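Local coordinates for beta-galactosidase (Bacillus circulans subsp. alkalophilus, PDB 3TTY), which hydrolyses terminal beta-D-galactose residues from beta-galactosides, as a zinc-containing glycoside hydrolase with a TIM-barrel domain, at residues Arg30-Leu34 and Ala35-Val39; Cys376-Leu379 and Gly380-Gln384. All coordinates share one frame; numbering follows the deposited sequence.

Contact 1 of 2, residues Arg30-Leu34 and Ala35-Val39; sequences RMFNL and AGIDV
A35 meets M31 at the C-terminal end of helix 22-35: its N donates to M31 O at 2.9 Å, with an N-H...O angle of 141°. A second, weak bond from A35 N reaches F32 O, so the amide is shared between two carbonyls as the helix runs out. The methyl CB of A35 lies 3.6 Å from M31 O, and F373 of helix 371-386 also packs against A35. G36 then departs from helical geometry with a positive phi of 67°, and its N turns back to N33 O at 3.2 Å, approaching from above the carbonyl plane rather than along a lone pair. One residue on, I37 N closes onto F32 O at 2.9 Å; these two bonds into the last turn, from the glycine with positive phi and from the residue after it, define a Schellman motif. In the TIM barrel it ends the helix of the beta-alpha-beta crossover from strand 10-14 to strand 39-42. The I37 side chain lies obliquely to F32, with CB 4.0 Å from F32 CB. Its CG2, anti to the backbone N, comes to F32 CG while CD1 nears F32 CD1, so both branches touch the phenyl group, whose ring also makes an edge-to-face contact with Y15. While N33 ND2 bonds E72, a water links the two sides again, donating to N33 OD1 at 2.7 Å and to I37 O at 2.8 Å.

Contact 2 of 2, residues Cys376-Leu379 and Gly380-Gln384; sequences CAEL and GKELQ
L379 and L383, one helical turn apart, cross obliquely on the inward side of helix 371-386, the helix that follows the eighth strand of the TIM barrel. The L379 CG is set anti to its own N (chi1 -152°), and the CD2 methyl reaches along the helix to the branched end of L383. There CD2 meets both L383 methyls, at 3.7 Å from CD1 and at a nominal 3.2 Å from CD2. The second separation is shorter than normal carbon contact, and L383 departs from the staggered torsions, so the exact methyl placement is doubtful although the pairing itself is clear. Around this pair, Y11 of strand 10-14 and Y332 of helix 326-336 touch both leucines, while V342 of strand 339-344 meets L379. The pair thus lies where helix 371-386 meets helix 326-336 and the barrel strands.

The polar side chains follow a different course. E378 and E382 are also one turn apart, but their carboxylates stay separate, E378 OE1 being 4.4 Å from E382 OE2. The like charges would probably disfavour a closer approach, yet E382 is countered by a salt bridge to R328 and by a hydrogen bond to Y332. Its extended chain leaves the helix with CG 3.6 Å from E378 O. K381 is extended too, and only its base lies close to the preceding turn: CB sits 3.4 Å from E378 O, while the ammonium end leads away.

Backbone bonds fix this spacing. G380 N donates to C376 O at 2.8 Å, and the carbonyl also accepts from the Y11 hydroxyl. Between the two leucines, L383 N donates to L379 O at 2.9 Å, with a nearly straight N-H...O angle of 173°.

Contacts 1 and 2 lie about 9 Å apart, centre to centre, and touch directly: A35 CA is 4.1 Å from A377 CB, and G36 CA is 3.5 Å from Q384 NE2. The end of helix 22-35 thus packs beside helix 371-386, joining the first and last parts of the barrel. Y11 of strand 10-14 also meets I37, so one strand residue serves both contacts. The Schellman turn of contact 1 precedes strand 39-42, at the end of the barrel opposite the galactose pocket; the pocket residues F45 and F345 come just after strands 39-42 and 339-344.

Contact 1 of 2, residues Arg30-Leu34 and Ala35-Val39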
loop_
_atom_site.group_PDB
_atom_site.type_symbol
_atom_site.label_atom_id
_atom_site.label_comp_id
_atom_site.label_asym_id
_atom_site.label_seq_id
_atom_site.Cartn_x
_atom_site.Cartn_y
_atom_site.Cartn_z
ATOM N N ARG A 30 -42.780 -10.638 -20.193
ATOM C CA ARG A 30 -43.055 -9.978 -21.461
ATOM C C ARG A 30 -41.743 -9.625 -22.165
ATOM O O ARG A 30 -41.566 -9.927 -23.340
ATOM C CB ARG A 30 -43.938 -8.729 -21.270
ATOM C CG ARG A 30 -44.266 -8.005 -22.579
ATOM C CD ARG A 30 -45.058 -6.697 -22.378
ATOM N NE ARG A 30 -44.229 -5.656 -21.767
ATOM C CZ ARG A 30 -43.338 -4.925 -22.432
ATOM N NH1 ARG A 30 -43.154 -5.113 -23.734
ATOM N NH2 ARG A 30 -42.624 -4.014 -21.792
ATOM N N MET A 31 -40.826 -8.996 -21.436
ATOM C CA MET A 31 -39.532 -8.614 -22.011
ATOM C C MET A 31 -38.615 -9.814 -22.318
ATOM O O MET A 31 -37.888 -9.798 -23.316
ATOM C CB MET A 31 -38.835 -7.544 -21.154
ATOM C CG MET A 31 -39.466 -6.141 -21.322
ATOM S SD MET A 31 -38.814 -4.762 -20.339
ATOM C CE MET A 31 -39.764 -4.925 -18.837
ATOM N N PHE A 32 -38.667 -10.856 -21.485
ATOM C CA PHE A 32 -37.876 -12.067 -21.736
ATOM C C PHE A 32 -38.299 -12.690 -23.072
ATOM O O PHE A 32 -37.463 -13.163 -23.837
ATOM C CB PHE A 32 -37.990 -13.096 -20.591
ATOM C CG PHE A 32 -37.376 -12.635 -19.272
ATOM C CD1 PHE A 32 -36.603 -11.486 -19.207
ATOM C CD2 PHE A 32 -37.585 -13.359 -18.102
ATOM C CE1 PHE A 32 -36.050 -11.061 -17.999
ATOM C CE2 PHE A 32 -37.035 -12.943 -16.893
ATOM C CZ PHE A 32 -36.263 -11.794 -16.841
ATOM N N ASN A 33 -39.598 -12.685 -23.355
ATOM C CA ASN A 33 -40.072 -13.206 -24.631
ATOM C C ASN A 33 -39.615 -12.351 -25.812
ATOM O O ASN A 33 -39.191 -12.880 -26.830
ATOM C CB ASN A 33 -41.596 -13.392 -24.618
ATOM C CG ASN A 33 -42.034 -14.550 -23.718
ATOM O OD1 ASN A 33 -41.458 -15.646 -23.764
ATOM N ND2 ASN A 33 -43.046 -14.305 -22.883
ATOM N N LEU A 34 -39.682 -11.029 -25.661
ATOM C CA LEU A 34 -39.146 -10.120 -26.667
ATOM C C LEU A 34 -37.678 -10.394 -26.967
ATOM O O LEU A 34 -37.244 -10.295 -28.113
ATOM C CB LEU A 34 -39.293 -8.670 -26.222
ATOM C CG LEU A 34 -40.717 -8.124 -26.158
ATOM C CD1 LEU A 34 -40.696 -6.636 -25.819
ATOM C CD2 LEU A 34 -41.430 -8.369 -27.481
ATOM N N ALA A 35 -36.909 -10.725 -25.931
ATOM C CA ALA A 35 -35.461 -10.887 -26.083
ATOM C C ALA A 35 -35.031 -12.323 -26.405
ATOM O O ALA A 35 -33.846 -12.580 -26.620
ATOM C CB ALA A 35 -34.725 -10.367 -24.850
ATOM N N GLY A 36 -35.994 -13.246 -26.451
ATOM C CA GLY A 36 -35.695 -14.643 -26.716
ATOM C C GLY A 36 -34.907 -15.290 -25.583
ATOM O O GLY A 36 -34.087 -16.180 -25.813
ATOM N N ILE A 37 -35.160 -14.831 -24.360
ATOM C CA ILE A 37 -34.570 -15.414 -23.158
ATOM C C ILE A 37 -35.383 -16.623 -22.715
ATOM O O ILE A 37 -36.586 -16.510 -22.478
ATOM C CB ILE A 37 -34.482 -14.370 -22.025
ATOM C CG1 ILE A 37 -33.246 -13.490 -22.248
ATOM C CG2 ILE A 37 -34.446 -15.052 -20.642
ATOM C CD1 ILE A 37 -33.297 -12.152 -21.544
ATOM N N ASP A 38 -34.728 -17.777 -22.604
ATOM C CA ASP A 38 -35.424 -19.030 -22.330
ATOM C C ASP A 38 -34.861 -19.831 -21.138
ATOM O O ASP A 38 -35.290 -20.966 -20.876
ATOM C CB ASP A 38 -35.511 -19.899 -23.600
ATOM C CG ASP A 38 -34.164 -20.066 -24.303
ATOM O OD1 ASP A 38 -33.112 -19.785 -23.684
ATOM O OD2 ASP A 38 -34.157 -20.491 -25.480
ATOM N N VAL A 39 -33.907 -19.246 -20.418
ATOM C CA VAL A 39 -33.411 -19.870 -19.192
ATOM C C VAL A 39 -33.250 -18.867 -18.047
ATOM O O VAL A 39 -32.787 -17.751 -18.239
ATOM C CB VAL A 39 -32.101 -20.651 -19.433
ATOM C CG1 VAL A 39 -30.961 -19.715 -19.782
ATOM C CG2 VAL A 39 -31.764 -21.503 -18.221
HETATM O O HOH W 1 -39.053 -16.939 -23.646
#

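Contact 2 of 2, residues Cys376-Leu379 and Gly380-Gln384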
loop_
_atom_site.group_PDB
_atom_site.type_symbol
_atom_site.label_atom_id
_atom_site.label_comp_id
_atom_site.label_asym_id
_atom_site.label_seq_id
_atom_site.Cartn_x
_atom_site.Cartn_y
_atom_site.Cartn_z
ATOM N N CYS A 376 -29.245 -7.320 -26.688
ATOM C CA CYS A 376 -29.604 -8.601 -26.111
ATOM C C CYS A 376 -30.658 -9.303 -26.974
ATOM O O CYS A 376 -30.571 -10.514 -27.205
ATOM C CB CYS A 376 -30.099 -8.439 -24.668
ATOM S SG CYS A 376 -28.783 -7.956 -23.499
ATOM N N ALA A 377 -31.642 -8.538 -27.449
ATOM C CA ALA A 377 -32.748 -9.108 -28.212
ATOM C C ALA A 377 -32.222 -9.695 -29.506
ATOM O O ALA A 377 -32.581 -10.806 -29.884
ATOM C CB ALA A 377 -33.819 -8.052 -28.501
ATOM N N GLU A 378 -31.348 -8.945 -30.160
ATOM C CA GLU A 378 -30.766 -9.354 -31.429
ATOM C C GLU A 378 -30.040 -10.690 -31.290
ATOM O O GLU A 378 -30.228 -11.589 -32.105
ATOM C CB GLU A 378 -29.809 -8.270 -31.947
ATOM C CG GLU A 378 -29.091 -8.632 -33.243
ATOM C CD GLU A 378 -27.871 -7.743 -33.542
ATOM O OE1 GLU A 378 -27.497 -7.633 -34.735
ATOM O OE2 GLU A 378 -27.274 -7.173 -32.597
ATOM N N LEU A 379 -29.206 -10.812 -30.259
ATOM C CA LEU A 379 -28.461 -12.042 -30.009
ATOM C C LEU A 379 -29.444 -13.153 -29.691
ATOM O O LEU A 379 -29.329 -14.266 -30.207
ATOM C CB LEU A 379 -27.525 -11.855 -28.821
ATOM C CG LEU A 379 -26.226 -12.644 -28.698
ATOM C CD1 LEU A 379 -25.871 -12.750 -27.215
ATOM C CD2 LEU A 379 -26.290 -14.013 -29.346
ATOM N N GLY A 380 -30.411 -12.849 -28.831
ATOM C CA GLY A 380 -31.463 -13.795 -28.508
ATOM C C GLY A 380 -32.076 -14.398 -29.763
ATOM O O GLY A 380 -32.302 -15.613 -29.837
ATOM N N LYS A 381 -32.344 -13.553 -30.756
ATOM C CA LYS A 381 -32.925 -14.027 -32.011
ATOM C C LYS A 381 -32.007 -14.996 -32.781
ATOM O O LYS A 381 -32.446 -16.065 -33.204
ATOM C CB LYS A 381 -33.340 -12.848 -32.899
ATOM C CG LYS A 381 -34.170 -13.229 -34.131
ATOM C CD LYS A 381 -34.871 -11.993 -34.705
ATOM C CE LYS A 381 -35.684 -12.309 -35.955
ATOM N NZ LYS A 381 -36.421 -11.100 -36.445
ATOM N N GLU A 382 -30.749 -14.616 -32.969
ATOM C CA GLU A 382 -29.773 -15.497 -33.619
ATOM C C GLU A 382 -29.663 -16.853 -32.908
ATOM O O GLU A 382 -29.664 -17.904 -33.545
ATOM C CB GLU A 382 -28.399 -14.815 -33.685
ATOM C CG GLU A 382 -28.394 -13.547 -34.532
ATOM C CD GLU A 382 -27.074 -12.808 -34.491
ATOM O OE1 GLU A 382 -26.243 -13.112 -33.612
ATOM O OE2 GLU A 382 -26.870 -11.908 -35.339
ATOM N N LEU A 383 -29.574 -16.823 -31.584
ATOM C CA LEU A 383 -29.479 -18.062 -30.824
ATOM C C LEU A 383 -30.675 -18.967 -31.096
ATOM O O LEU A 383 -30.526 -20.178 -31.208
ATOM C CB LEU A 383 -29.334 -17.781 -29.334
ATOM C CG LEU A 383 -27.891 -17.683 -28.835
ATOM C CD1 LEU A 383 -26.876 -17.640 -29.974
ATOM C CD2 LEU A 383 -27.751 -16.488 -27.926
ATOM N N GLN A 384 -31.862 -18.382 -31.207
ATOM C CA GLN A 384 -33.038 -19.167 -31.574
ATOM C C GLN A 384 -32.869 -19.778 -32.961
ATOM O O GLN A 384 -33.155 -20.955 -33.163
ATOM C CB GLN A 384 -34.301 -18.317 -31.510
ATOM C CG GLN A 384 -34.870 -18.211 -30.112
ATOM C CD GLN A 384 -35.900 -17.121 -30.002
ATOM O OE1 GLN A 384 -35.971 -16.242 -30.857
ATOM N NE2 GLN A 384 -36.706 -17.159 -28.940
#